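Long-range contacts in glycogen synthase (Cyanobacterium sp. CLg1, PDB 6GNF), which belongs to the bacterial glycogen and starch synthase family, with a GT-B fold in which two Rossmann-like domains face each other across a ligand-binding cleft: residues E308-Q313 with Q440-M445; F419-A424 with M444-I449; R325-G330 with M514-M519. All coordinates share one frame; numbering follows the deposited sequence.

Contact 1 (E308-Q313 with Q440-M445); sequences ETWNPQ and QLYAMM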
ATOM      1  N   GLU A 308       0.277  16.327  -7.993  1.00 81.52           N
ATOM      2  CA  GLU A 308       1.274  16.612  -9.035  1.00 86.60           C
ATOM      3  C   GLU A 308       1.273  15.689 -10.266  1.00 84.09           C
ATOM      4  O   GLU A 308       1.129  16.171 -11.388  1.00 86.97           O
ATOM      5  CB  GLU A 308       2.675  16.647  -8.439  1.00 92.02           C
ATOM      6  CG  GLU A 308       2.975  17.905  -7.629  1.00 98.14           C
ATOM      7  CD  GLU A 308       4.094  17.706  -6.626  1.00105.61           C
ATOM      8  OE1 GLU A 308       3.862  17.972  -5.425  1.00108.65           O
ATOM      9  OE2 GLU A 308       5.195  17.284  -7.040  1.00111.58           O
ATOM     10  N   THR A 309       1.509  14.398 -10.076  1.00 81.84           N
ATOM     11  CA  THR A 309       1.560  13.464 -11.202  1.00 81.01           C
ATOM     12  C   THR A 309       0.164  13.122 -11.734  1.00 78.18           C
ATOM     13  O   THR A 309      -0.011  12.950 -12.942  1.00 77.28           O
ATOM     14  CB  THR A 309       2.269  12.144 -10.810  1.00 80.75           C
ATOM     15  OG1 THR A 309       3.559  12.435 -10.262  1.00 82.10           O
ATOM     16  CG2 THR A 309       2.428  11.215 -12.022  1.00 79.52           C
ATOM     17  N   TRP A 310      -0.812  13.017 -10.826  1.00 74.58           N
ATOM     18  CA  TRP A 310      -2.154  12.551 -11.161  1.00 76.48           C
ATOM     19  C   TRP A 310      -3.203  13.664 -11.103  1.00 77.38           C
ATOM     20  O   TRP A 310      -3.821  13.896 -10.058  1.00 77.71           O
ATOM     21  CB  TRP A 310      -2.560  11.407 -10.226  1.00 75.45           C
ATOM     22  CG  TRP A 310      -1.750  10.176 -10.426  1.00 76.75           C
ATOM     23  CD1 TRP A 310      -0.613   9.833  -9.758  1.00 78.33           C
ATOM     24  CD2 TRP A 310      -1.999   9.125 -11.365  1.00 77.27           C
ATOM     25  NE1 TRP A 310      -0.141   8.630 -10.221  1.00 78.60           N
ATOM     26  CE2 TRP A 310      -0.972   8.175 -11.208  1.00 78.05           C
ATOM     27  CE3 TRP A 310      -2.987   8.898 -12.327  1.00 80.62           C
ATOM     28  CZ2 TRP A 310      -0.907   7.010 -11.969  1.00 80.06           C
ATOM     29  CZ3 TRP A 310      -2.923   7.736 -13.090  1.00 81.98           C
ATOM     30  CH2 TRP A 310      -1.890   6.809 -12.906  1.00 82.40           C
ATOM     31  N   ASN A 311      -3.336  14.392 -12.206  1.00 76.47           N
ATOM     32  CA  ASN A 311      -4.472  15.281 -12.410  1.00 78.89           C
ATOM     33  C   ASN A 311      -4.622  15.576 -13.889  1.00 77.74           C
ATOM     34  O   ASN A 311      -3.624  15.786 -14.587  1.00 75.57           O
ATOM     35  CB  ASN A 311      -4.364  16.585 -11.610  1.00 80.44           C
ATOM     36  CG  ASN A 311      -3.298  17.524 -12.142  1.00 82.75           C
ATOM     37  OD1 ASN A 311      -3.598  18.491 -12.842  1.00 84.04           O
ATOM     38  ND2 ASN A 311      -2.067  17.262 -11.801  1.00 83.55           N
ATOM     39  N   PRO A 312      -5.872  15.649 -14.356  1.00 77.05           N
ATOM     40  CA  PRO A 312      -6.121  15.753 -15.780  1.00 77.84           C
ATOM     41  C   PRO A 312      -5.591  17.033 -16.412  1.00 78.58           C
ATOM     42  O   PRO A 312      -5.305  17.038 -17.607  1.00 81.05           O
ATOM     43  CB  PRO A 312      -7.647  15.674 -15.869  1.00 79.49           C
ATOM     44  CG  PRO A 312      -8.141  16.119 -14.540  1.00 79.11           C
ATOM     45  CD  PRO A 312      -7.120  15.625 -13.571  1.00 77.24           C
ATOM     46  N   GLN A 313      -5.398  18.084 -15.619  1.00 78.66           N
ATOM     47  CA  GLN A 313      -4.950  19.378 -16.149  1.00 81.51           C
ATOM     48  C   GLN A 313      -3.489  19.351 -16.589  1.00 81.15           C
ATOM     49  O   GLN A 313      -3.142  19.937 -17.615  1.00 80.24           O
ATOM     50  CB  GLN A 313      -5.154  20.515 -15.138  1.00 83.51           C
ATOM     51  CG  GLN A 313      -6.606  20.880 -14.854  1.00 87.13           C
ATOM     52  CD  GLN A 313      -7.183  20.284 -13.565  1.00 88.34           C
ATOM     53  OE1 GLN A 313      -8.120  20.843 -12.999  1.00 94.39           O
ATOM     54  NE2 GLN A 313      -6.615  19.182 -13.079  1.00 86.92           N
ATOM     55  N   GLN A 440      -9.089   4.658  -6.752  1.00 59.18           N
ATOM     56  CA  GLN A 440     -10.373   5.352  -6.756  1.00 60.68           C
ATOM     57  C   GLN A 440     -10.202   6.854  -6.517  1.00 61.03           C
ATOM     58  O   GLN A 440     -10.983   7.650  -7.035  1.00 62.61           O
ATOM     59  CB  GLN A 440     -11.351   4.728  -5.750  1.00 59.73           C
ATOM     60  CG  GLN A 440     -11.130   5.091  -4.286  1.00 59.61           C
ATOM     61  CD  GLN A 440     -10.091   4.231  -3.585  1.00 57.48           C
ATOM     62  OE1 GLN A 440      -9.290   3.530  -4.221  1.00 56.47           O
ATOM     63  NE2 GLN A 440     -10.130   4.246  -2.267  1.00 57.32           N
ATOM     64  N   LEU A 441      -9.159   7.230  -5.784  1.00 60.65           N
ATOM     65  CA  LEU A 441      -8.869   8.639  -5.526  1.00 61.45           C
ATOM     66  C   LEU A 441      -8.374   9.302  -6.801  1.00 62.92           C
ATOM     67  O   LEU A 441      -8.877  10.356  -7.206  1.00 61.56           O
ATOM     68  CB  LEU A 441      -7.824   8.787  -4.424  1.00 59.73           C
ATOM     69  CG  LEU A 441      -8.092   8.085  -3.090  1.00 59.31           C
ATOM     70  CD1 LEU A 441      -7.002   8.439  -2.088  1.00 59.83           C
ATOM     71  CD2 LEU A 441      -9.458   8.442  -2.535  1.00 61.46           C
ATOM     72  N   TYR A 442      -7.416   8.660  -7.461  1.00 64.44           N
ATOM     73  CA  TYR A 442      -6.942   9.135  -8.751  1.00 67.08           C
ATOM     74  C   TYR A 442      -8.106   9.260  -9.719  1.00 67.60           C
ATOM     75  O   TYR A 442      -8.277  10.291 -10.377  1.00 69.63           O
ATOM     76  CB  TYR A 442      -5.902   8.180  -9.337  1.00 69.32           C
ATOM     77  CG  TYR A 442      -4.576   8.120  -8.611  1.00 73.20           C
ATOM     78  CD1 TYR A 442      -4.092   9.200  -7.889  1.00 76.07           C
ATOM     79  CD2 TYR A 442      -3.784   6.981  -8.686  1.00 75.34           C
ATOM     80  CE1 TYR A 442      -2.871   9.143  -7.243  1.00 77.45           C
ATOM     81  CE2 TYR A 442      -2.559   6.919  -8.048  1.00 78.68           C
ATOM     82  CZ  TYR A 442      -2.110   8.004  -7.327  1.00 80.43           C
ATOM     83  OH  TYR A 442      -0.898   7.931  -6.682  1.00 88.43           O
ATOM     84  N   ALA A 443      -8.902   8.203  -9.817  1.00 65.22           N
ATOM     85  CA  ALA A 443     -10.011   8.160 -10.756  1.00 65.39           C
ATOM     86  C   ALA A 443     -10.936   9.360 -10.581  1.00 64.99           C
ATOM     87  O   ALA A 443     -11.319  10.002 -11.554  1.00 66.62           O
ATOM     88  CB  ALA A 443     -10.789   6.866 -10.591  1.00 65.23           C
ATOM     89  N   MET A 444     -11.306   9.654  -9.342  1.00 64.29           N
ATOM     90  CA  MET A 444     -12.213  10.759  -9.069  1.00 65.48           C
ATOM     91  C   MET A 444     -11.643  12.105  -9.507  1.00 67.62           C
ATOM     92  O   MET A 444     -12.374  12.946 -10.011  1.00 71.51           O
ATOM     93  CB  MET A 444     -12.628  10.778  -7.595  1.00 65.16           C
ATOM     94  CG  MET A 444     -13.588   9.648  -7.247  1.00 65.53           C
ATOM     95  SD  MET A 444     -14.263   9.691  -5.578  1.00 66.20           S
ATOM     96  CE  MET A 444     -12.845   9.184  -4.615  1.00 63.64           C
ATOM     97  N   MET A 445     -10.346  12.323  -9.331  1.00 67.39           N
ATOM     98  CA  MET A 445      -9.729  13.569  -9.796  1.00 69.96           C
ATOM     99  C   MET A 445      -9.812  13.732 -11.313  1.00 68.52           C
ATOM    100  O   MET A 445      -9.788  14.852 -11.809  1.00 69.18           O
ATOM    101  CB  MET A 445      -8.267  13.653  -9.368  1.00 73.29           C
ATOM    102  CG  MET A 445      -8.060  13.864  -7.892  1.00 77.96           C
ATOM    103  SD  MET A 445      -6.300  13.851  -7.442  1.00 86.73           S
ATOM    104  CE  MET A 445      -5.740  15.371  -8.214  1.00 91.38           C
TER
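The indole of Trp310 and the phenol ring of Tyr442 lie face to face, the five-membered ring of Trp310 with its centroid 3.6 Å from that of Tyr442 and the two planes only 12° apart. Within this GT-B fold the stack ties helix 439-445 of the C-terminal Rossmann-like domain to the loop that leaves strand 298-300 of the N-terminal sheet and runs on to helix 327-341. The overlap is not symmetrical. Tyr442 CD2 sits above the middle of the indole, whereas Trp310 CG meets the tyrosine nearer its rim; the closest pair is Trp310 CD1 and Tyr442 CZ at 3.4 Å. Trp310 turns its ring across the CB-CG bond, with chi2 at 92°, which turns the five-membered ring and the adjoining ring-fusion atoms flat against the tyrosine while CB too rests on Tyr442 CD1. Beyond the pair, His418 also stacks on the indole, and Ala417 and Thr421 of helix 414-423 touch it. Tyr442 belongs to the ADP pocket, its side chain about 3 Å from the nucleotide, making Trp310 a second-shell neighbour that backs a first-shell ring.

One turn further along the helix, Met445 folds at its last torsion (chi3 69°) and brings its methyl group to the backbone of the loop: CE is 3.0 Å from Trp310 O, a tight approach, and 3.9 Å from Asn311 CB. The amide of Asn311 turns away from the helix, its ND2 bonded to Ile307 O. Pro312 completes the contact with its ring carbons, CD standing 3.3 Å from Met445 O.

Contact 2 (F419-A424 with M444-I449); sequences FITAGA and MMYGTI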
ATOM      1  N   PHE A 419      -3.540   6.428 -19.292  1.00 72.06           N
ATOM      2  CA  PHE A 419      -4.547   6.308 -20.344  1.00 74.28           C
ATOM      3  C   PHE A 419      -5.871   5.733 -19.822  1.00 75.17           C
ATOM      4  O   PHE A 419      -6.952   6.162 -20.242  1.00 76.16           O
ATOM      5  CB  PHE A 419      -4.045   5.424 -21.488  1.00 75.98           C
ATOM      6  CG  PHE A 419      -3.305   6.164 -22.569  1.00 76.50           C
ATOM      7  CD1 PHE A 419      -2.176   6.913 -22.276  1.00 75.83           C
ATOM      8  CD2 PHE A 419      -3.718   6.071 -23.892  1.00 79.40           C
ATOM      9  CE1 PHE A 419      -1.487   7.575 -23.276  1.00 76.85           C
ATOM     10  CE2 PHE A 419      -3.035   6.734 -24.899  1.00 81.09           C
ATOM     11  CZ  PHE A 419      -1.916   7.486 -24.587  1.00 79.49           C
ATOM     12  N   ILE A 420      -5.786   4.743 -18.934  1.00 74.78           N
ATOM     13  CA  ILE A 420      -6.986   4.072 -18.409  1.00 74.18           C
ATOM     14  C   ILE A 420      -7.745   4.988 -17.451  1.00 72.19           C
ATOM     15  O   ILE A 420      -8.968   5.118 -17.544  1.00 72.06           O
ATOM     16  CB  ILE A 420      -6.635   2.739 -17.711  1.00 73.80           C
ATOM     17  CG1 ILE A 420      -6.245   1.692 -18.756  1.00 75.51           C
ATOM     18  CG2 ILE A 420      -7.812   2.219 -16.892  1.00 73.82           C
ATOM     19  CD1 ILE A 420      -5.417   0.558 -18.194  1.00 76.36           C
ATOM     20  N   THR A 421      -7.012   5.622 -16.541  1.00 69.74           N
ATOM     21  CA  THR A 421      -7.607   6.518 -15.558  1.00 69.08           C
ATOM     22  C   THR A 421      -8.359   7.673 -16.206  1.00 72.16           C
ATOM     23  O   THR A 421      -9.421   8.052 -15.722  1.00 73.21           O
ATOM     24  CB  THR A 421      -6.535   7.091 -14.622  1.00 67.76           C
ATOM     25  OG1 THR A 421      -5.766   6.017 -14.078  1.00 67.02           O
ATOM     26  CG2 THR A 421      -7.160   7.885 -13.487  1.00 66.71           C
ATOM     27  N   ALA A 422      -7.784   8.242 -17.264  1.00 72.94           N
ATOM     28  CA  ALA A 422      -8.390   9.363 -17.964  1.00 73.66           C
ATOM     29  C   ALA A 422      -9.465   8.903 -18.941  1.00 74.38           C
ATOM     30  O   ALA A 422     -10.548   9.489 -19.008  1.00 73.67           O
ATOM     31  CB  ALA A 422      -7.322  10.157 -18.699  1.00 75.38           C
ATOM     32  N   GLY A 423      -9.190   7.820 -19.663  1.00 73.24           N
ATOM     33  CA  GLY A 423     -10.056   7.384 -20.757  1.00 72.39           C
ATOM     34  C   GLY A 423     -11.293   6.624 -20.327  1.00 71.38           C
ATOM     35  O   GLY A 423     -12.336   6.715 -20.973  1.00 75.84           O
ATOM     36  N   ALA A 424     -11.172   5.854 -19.253  1.00 68.76           N
ATOM     37  CA  ALA A 424     -12.273   5.029 -18.775  1.00 68.96           C
ATOM     38  C   ALA A 424     -13.393   5.882 -18.197  1.00 69.49           C
ATOM     39  O   ALA A 424     -13.150   6.964 -17.659  1.00 69.24           O
ATOM     40  CB  ALA A 424     -11.784   4.039 -17.725  1.00 66.57           C
ATOM     41  N   MET A 444     -11.306   9.654  -9.342  1.00 64.29           N
ATOM     42  CA  MET A 444     -12.213  10.759  -9.069  1.00 65.48           C
ATOM     43  C   MET A 444     -11.643  12.105  -9.507  1.00 67.62           C
ATOM     44  O   MET A 444     -12.374  12.946 -10.011  1.00 71.51           O
ATOM     45  CB  MET A 444     -12.628  10.778  -7.595  1.00 65.16           C
ATOM     46  CG  MET A 444     -13.588   9.648  -7.247  1.00 65.53           C
ATOM     47  SD  MET A 444     -14.263   9.691  -5.578  1.00 66.20           S
ATOM     48  CE  MET A 444     -12.845   9.184  -4.615  1.00 63.64           C
ATOM     49  N   MET A 445     -10.346  12.323  -9.331  1.00 67.39           N
ATOM     50  CA  MET A 445      -9.729  13.569  -9.796  1.00 69.96           C
ATOM     51  C   MET A 445      -9.812  13.732 -11.313  1.00 68.52           C
ATOM     52  O   MET A 445      -9.788  14.852 -11.809  1.00 69.18           O
ATOM     53  CB  MET A 445      -8.267  13.653  -9.368  1.00 73.29           C
ATOM     54  CG  MET A 445      -8.060  13.864  -7.892  1.00 77.96           C
ATOM     55  SD  MET A 445      -6.300  13.851  -7.442  1.00 86.73           S
ATOM     56  CE  MET A 445      -5.740  15.371  -8.214  1.00 91.38           C
ATOM     57  N   TYR A 446      -9.909  12.613 -12.031  1.00 66.50           N
ATOM     58  CA  TYR A 446     -10.051  12.620 -13.487  1.00 67.69           C
ATOM     59  C   TYR A 446     -11.521  12.586 -13.949  1.00 68.42           C
ATOM     60  O   TYR A 446     -11.788  12.537 -15.142  1.00 69.21           O
ATOM     61  CB  TYR A 446      -9.282  11.436 -14.099  1.00 67.33           C
ATOM     62  CG  TYR A 446      -7.773  11.632 -14.140  1.00 66.39           C
ATOM     63  CD1 TYR A 446      -7.027  11.632 -12.978  1.00 65.87           C
ATOM     64  CD2 TYR A 446      -7.105  11.809 -15.345  1.00 68.06           C
ATOM     65  CE1 TYR A 446      -5.654  11.808 -12.999  1.00 66.28           C
ATOM     66  CE2 TYR A 446      -5.729  11.988 -15.381  1.00 68.44           C
ATOM     67  CZ  TYR A 446      -5.007  11.982 -14.203  1.00 67.44           C
ATOM     68  OH  TYR A 446      -3.630  12.163 -14.206  1.00 67.47           O
ATOM     69  N   GLY A 447     -12.464  12.588 -13.012  1.00 68.07           N
ATOM     70  CA  GLY A 447     -13.884  12.511 -13.349  1.00 69.48           C
ATOM     71  C   GLY A 447     -14.315  11.111 -13.744  1.00 68.61           C
ATOM     72  O   GLY A 447     -15.345  10.915 -14.380  1.00 69.70           O
ATOM     73  N   THR A 448     -13.518  10.128 -13.347  1.00 68.08           N
ATOM     74  CA  THR A 448     -13.787   8.731 -13.645  1.00 67.20           C
ATOM     75  C   THR A 448     -14.441   8.124 -12.409  1.00 66.34           C
ATOM     76  O   THR A 448     -13.911   8.223 -11.305  1.00 63.69           O
ATOM     77  CB  THR A 448     -12.479   7.995 -14.017  1.00 65.46           C
ATOM     78  OG1 THR A 448     -11.943   8.562 -15.223  1.00 66.50           O
ATOM     79  CG2 THR A 448     -12.713   6.509 -14.235  1.00 64.61           C
ATOM     80  N   ILE A 449     -15.583   7.476 -12.613  1.00 66.94           N
ATOM     81  CA  ILE A 449     -16.463   7.088 -11.517  1.00 66.91           C
ATOM     82  C   ILE A 449     -16.106   5.714 -10.948  1.00 66.43           C
ATOM     83  O   ILE A 449     -16.130   4.722 -11.682  1.00 68.71           O
ATOM     84  CB  ILE A 449     -17.927   7.079 -11.990  1.00 68.44           C
ATOM     85  CG1 ILE A 449     -18.371   8.509 -12.310  1.00 70.62           C
ATOM     86  CG2 ILE A 449     -18.832   6.462 -10.934  1.00 68.95           C
ATOM     87  CD1 ILE A 449     -19.643   8.603 -13.126  1.00 72.90           C
TER
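Thr448 and Thr421 supply the polar part of this contact: the Thr448 hydroxyl donates to Thr421 O in the last turn of helix 414-423, with OG1 2.6 Å from the oxygen and a C=O...donor angle of 165°, almost in line with the carbonyl. OG1 is anti to the carbonyl carbon of its own residue (chi1 -64°), which carries the hydroxyl to the neighbouring helix end. Lys331 adds a further bond to Thr448 OG1 and another to Ala422 O, clasping both segments.

Apolar contacts gather on Tyr446. Thr421 CG2 makes a CH-pi interaction over one face of its ring, 4.1 Å from the centroid and 23° off the normal, the two side chains crossing at about a right angle. Ala422 CB approaches the same ring obliquely, 3.7 Å from Tyr446 CD2. Asp315 receives the phenol end, hydrogen-bonding OH through OD2.

Backbone geometry accounts for the turn between these groups. Gly447, with positive phi, ends helix 439-445 in a Schellman motif, and its N bonds Met444 O at 3.0 Å. The chain thus passes directly into strand 449-452, parallel neighbour of strand 426-429, as expected of a beta-alpha-beta crossover in a Rossmann-like domain.

Contact 3 (R325-G330 with M514-M519); sequences RTINSG and MRLDCM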
ATOM      1  N   ARG A 325     -14.515  22.038 -16.581  1.00 94.90           N
ATOM      2  CA  ARG A 325     -15.210  22.761 -17.645  1.00 99.51           C
ATOM      3  C   ARG A 325     -15.058  22.093 -19.012  1.00 97.57           C
ATOM      4  O   ARG A 325     -16.013  22.063 -19.785  1.00 99.11           O
ATOM      5  CB  ARG A 325     -14.723  24.209 -17.739  1.00105.47           C
ATOM      6  CG  ARG A 325     -15.026  25.053 -16.508  1.00109.04           C
ATOM      7  CD  ARG A 325     -14.898  26.544 -16.800  1.00113.87           C
ATOM      8  NE  ARG A 325     -13.721  26.873 -17.614  1.00116.74           N
ATOM      9  CZ  ARG A 325     -12.458  26.885 -17.177  1.00115.02           C
ATOM     10  NH1 ARG A 325     -12.165  26.578 -15.914  1.00112.63           N
ATOM     11  NH2 ARG A 325     -11.471  27.203 -18.015  1.00114.94           N
ATOM     12  N   THR A 326     -13.874  21.555 -19.306  1.00 93.39           N
ATOM     13  CA  THR A 326     -13.598  21.007 -20.639  1.00 91.98           C
ATOM     14  C   THR A 326     -13.628  19.480 -20.680  1.00 89.91           C
ATOM     15  O   THR A 326     -13.074  18.869 -21.591  1.00 89.86           O
ATOM     16  CB  THR A 326     -12.239  21.495 -21.174  1.00 91.57           C
ATOM     17  OG1 THR A 326     -11.179  20.948 -20.382  1.00 87.24           O
ATOM     18  CG2 THR A 326     -12.169  23.015 -21.142  1.00 93.81           C
ATOM     19  N   ILE A 327     -14.230  18.869 -19.666  1.00 88.79           N
ATOM     20  CA  ILE A 327     -14.274  17.413 -19.564  1.00 86.30           C
ATOM     21  C   ILE A 327     -14.947  16.741 -20.769  1.00 89.03           C
ATOM     22  O   ILE A 327     -14.531  15.664 -21.194  1.00 88.37           O
ATOM     23  CB  ILE A 327     -14.972  16.964 -18.261  1.00 83.99           C
ATOM     24  CG1 ILE A 327     -14.821  15.453 -18.067  1.00 80.26           C
ATOM     25  CG2 ILE A 327     -16.451  17.360 -18.264  1.00 86.16           C
ATOM     26  CD1 ILE A 327     -15.290  14.947 -16.720  1.00 78.65           C
ATOM     27  N   ASN A 328     -15.982  17.364 -21.320  1.00 92.62           N
ATOM     28  CA  ASN A 328     -16.686  16.782 -22.462  1.00 96.54           C
ATOM     29  C   ASN A 328     -15.815  16.659 -23.715  1.00 97.75           C
ATOM     30  O   ASN A 328     -15.996  15.731 -24.505  1.00 98.98           O
ATOM     31  CB  ASN A 328     -17.946  17.583 -22.791  1.00 99.67           C
ATOM     32  CG  ASN A 328     -19.052  17.396 -21.764  1.00100.50           C
ATOM     33  OD1 ASN A 328     -19.071  16.430 -21.002  1.00 98.36           O
ATOM     34  ND2 ASN A 328     -19.999  18.322 -21.759  1.00105.01           N
ATOM     35  N   SER A 329     -14.886  17.596 -23.901  1.00 98.48           N
ATOM     36  CA  SER A 329     -13.923  17.530 -25.005  1.00 99.74           C
ATOM     37  C   SER A 329     -12.765  16.572 -24.679  1.00 95.89           C
ATOM     38  O   SER A 329     -12.678  15.467 -25.216  1.00 94.77           O
ATOM     39  CB  SER A 329     -13.365  18.925 -25.319  1.00101.76           C
ATOM     40  OG  SER A 329     -14.391  19.894 -25.374  1.00107.27           O
ATOM     41  N   GLY A 330     -11.920  16.965 -23.735  1.00 93.61           N
ATOM     42  CA  GLY A 330     -10.656  16.279 -23.483  1.00 92.57           C
ATOM     43  C   GLY A 330     -10.784  14.828 -23.053  1.00 90.24           C
ATOM     44  O   GLY A 330      -9.961  13.989 -23.423  1.00 88.84           O
ATOM     45  N   MET A 514     -22.254  13.412 -11.629  1.00 81.48           N
ATOM     46  CA  MET A 514     -21.402  12.573 -10.785  1.00 78.34           C
ATOM     47  C   MET A 514     -19.916  12.778 -11.106  1.00 75.67           C
ATOM     48  O   MET A 514     -19.070  12.763 -10.203  1.00 73.01           O
ATOM     49  CB  MET A 514     -21.787  11.092 -10.916  1.00 77.73           C
ATOM     50  CG  MET A 514     -21.138  10.189  -9.875  1.00 75.11           C
ATOM     51  SD  MET A 514     -21.785   8.499  -9.817  1.00 75.48           S
ATOM     52  CE  MET A 514     -23.273   8.713  -8.848  1.00 76.88           C
ATOM     53  N   ARG A 515     -19.595  12.956 -12.383  1.00 75.08           N
ATOM     54  CA  ARG A 515     -18.215  13.223 -12.788  1.00 73.78           C
ATOM     55  C   ARG A 515     -17.712  14.551 -12.245  1.00 73.56           C
ATOM     56  O   ARG A 515     -16.581  14.646 -11.805  1.00 72.15           O
ATOM     57  CB  ARG A 515     -18.091  13.229 -14.308  1.00 74.09           C
ATOM     58  CG  ARG A 515     -18.413  11.895 -14.959  1.00 74.52           C
ATOM     59  CD  ARG A 515     -17.977  11.874 -16.411  1.00 75.70           C
ATOM     60  NE  ARG A 515     -18.467  13.032 -17.154  1.00 78.00           N
ATOM     61  CZ  ARG A 515     -18.215  13.246 -18.439  1.00 79.76           C
ATOM     62  NH1 ARG A 515     -18.695  14.327 -19.044  1.00 81.37           N
ATOM     63  NH2 ARG A 515     -17.486  12.381 -19.135  1.00 79.23           N
ATOM     64  N   LEU A 516     -18.541  15.584 -12.345  1.00 76.41           N
ATOM     65  CA  LEU A 516     -18.184  16.903 -11.833  1.00 77.44           C
ATOM     66  C   LEU A 516     -18.019  16.860 -10.325  1.00 76.33           C
ATOM     67  O   LEU A 516     -17.080  17.456  -9.794  1.00 74.29           O
ATOM     68  CB  LEU A 516     -19.227  17.954 -12.241  1.00 81.81           C
ATOM     69  CG  LEU A 516     -18.985  18.727 -13.548  1.00 83.90           C
ATOM     70  CD1 LEU A 516     -18.312  17.885 -14.627  1.00 83.66           C
ATOM     71  CD2 LEU A 516     -20.290  19.311 -14.073  1.00 85.94           C
ATOM     72  N   ASP A 517     -18.901  16.124  -9.647  1.00 77.20           N
ATOM     73  CA  ASP A 517     -18.823  15.960  -8.190  1.00 76.89           C
ATOM     74  C   ASP A 517     -17.546  15.224  -7.795  1.00 74.23           C
ATOM     75  O   ASP A 517     -16.900  15.578  -6.805  1.00 74.30           O
ATOM     76  CB  ASP A 517     -20.044  15.202  -7.645  1.00 78.29           C
ATOM     77  CG  ASP A 517     -21.323  16.026  -7.696  1.00 82.05           C
ATOM     78  OD1 ASP A 517     -21.287  17.118  -8.295  1.00 84.54           O
ATOM     79  OD2 ASP A 517     -22.364  15.581  -7.159  1.00 83.23           O
ATOM     80  N   CYS A 518     -17.180  14.217  -8.584  1.00 71.84           N
ATOM     81  CA  CYS A 518     -15.933  13.505  -8.388  1.00 69.14           C
ATOM     82  C   CYS A 518     -14.744  14.443  -8.540  1.00 68.23           C
ATOM     83  O   CYS A 518     -13.843  14.421  -7.712  1.00 66.84           O
ATOM     84  CB  CYS A 518     -15.795  12.342  -9.378  1.00 68.17           C
ATOM     85  SG  CYS A 518     -16.718  10.855  -8.919  1.00 69.27           S
ATOM     86  N   MET A 519     -14.730  15.246  -9.601  1.00 68.90           N
ATOM     87  CA  MET A 519     -13.602  16.153  -9.838  1.00 69.52           C
ATOM     88  C   MET A 519     -13.491  17.235  -8.760  1.00 70.25           C
ATOM     89  O   MET A 519     -12.402  17.693  -8.460  1.00 68.16           O
ATOM     90  CB  MET A 519     -13.677  16.785 -11.231  1.00 70.87           C
ATOM     91  CG  MET A 519     -13.428  15.794 -12.356  1.00 70.96           C
ATOM     92  SD  MET A 519     -13.254  16.570 -13.972  1.00 74.13           S
ATOM     93  CE  MET A 519     -11.630  17.306 -13.815  1.00 71.74           C
TER
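Ile327 crosses the side chain of Arg515 at a slant, setting CD1 over the middle of one face of the guanidinium, 3.7 Å above the plane. This is helix-to-helix packing on the flank of the C-terminal Rossmann-like domain: the opening turn of helix 327-341 lies against helix 509-520, with Ile327 and Leu516 the closest backbone pair at 8.7 Å between their CA atoms. The reach of Ile327 comes from a side chain extended about both of its torsions, which send CG1 and CD1 out as one straight prong. Arg515 answers with a bend at chi3 (-51°) that lays its flat head beneath the prong, while its side chain also touches Ile449 at the start of strand 449-452.

Three side chains of helix 509-520 touch this one isoleucine. Met519 runs past Ile327 in the opposite direction, its SD 3.8 Å from CD1. Leu516 crosses it obliquely and meets the other branch, CD1 of the leucine lying 4.1 Å from CG2 of Ile327. Met519 extends the apolar patch as far as Pro312.

Face and edge of the guanidinium are thus used differently, the face by a hydrocarbon tip and the edge by a polar one. Asn328 comes from the more exposed side, its amide plane tilted 30° from the guanidinium. The resulting hydrogen bond is weak: Arg515 NH1 lies 2.9 Å from Asn328 OD1, but the N-H...acceptor angle is only 121°.

How the contacts relate
The three contacts adjoin one another on the C-terminal domain and the loop 308-313 that comes over from the N-terminal sheet. Contacts 1 and 2, centres 7 Å apart, share Met444 and Met445 on helix 439-445, and meet again where Tyr446 OH comes 3.0 Å from Asn311 N and Trp310 CZ3 comes 3.5 Å from Thr421 OG1. Contact 3, its centre 12 Å from that of contact 1 and 10 Å from that of contact 2, joins through Met519, whose CG is 3.4 Å from Gly447 N and whose CE is 3.8 Å from Pro312 CG. Contact 1 reaches the nucleotide, through Tyr442; in contact 2 the side chain of Thr421 stays about 6 Å from ADP, and contact 3 lies on the domain's flank.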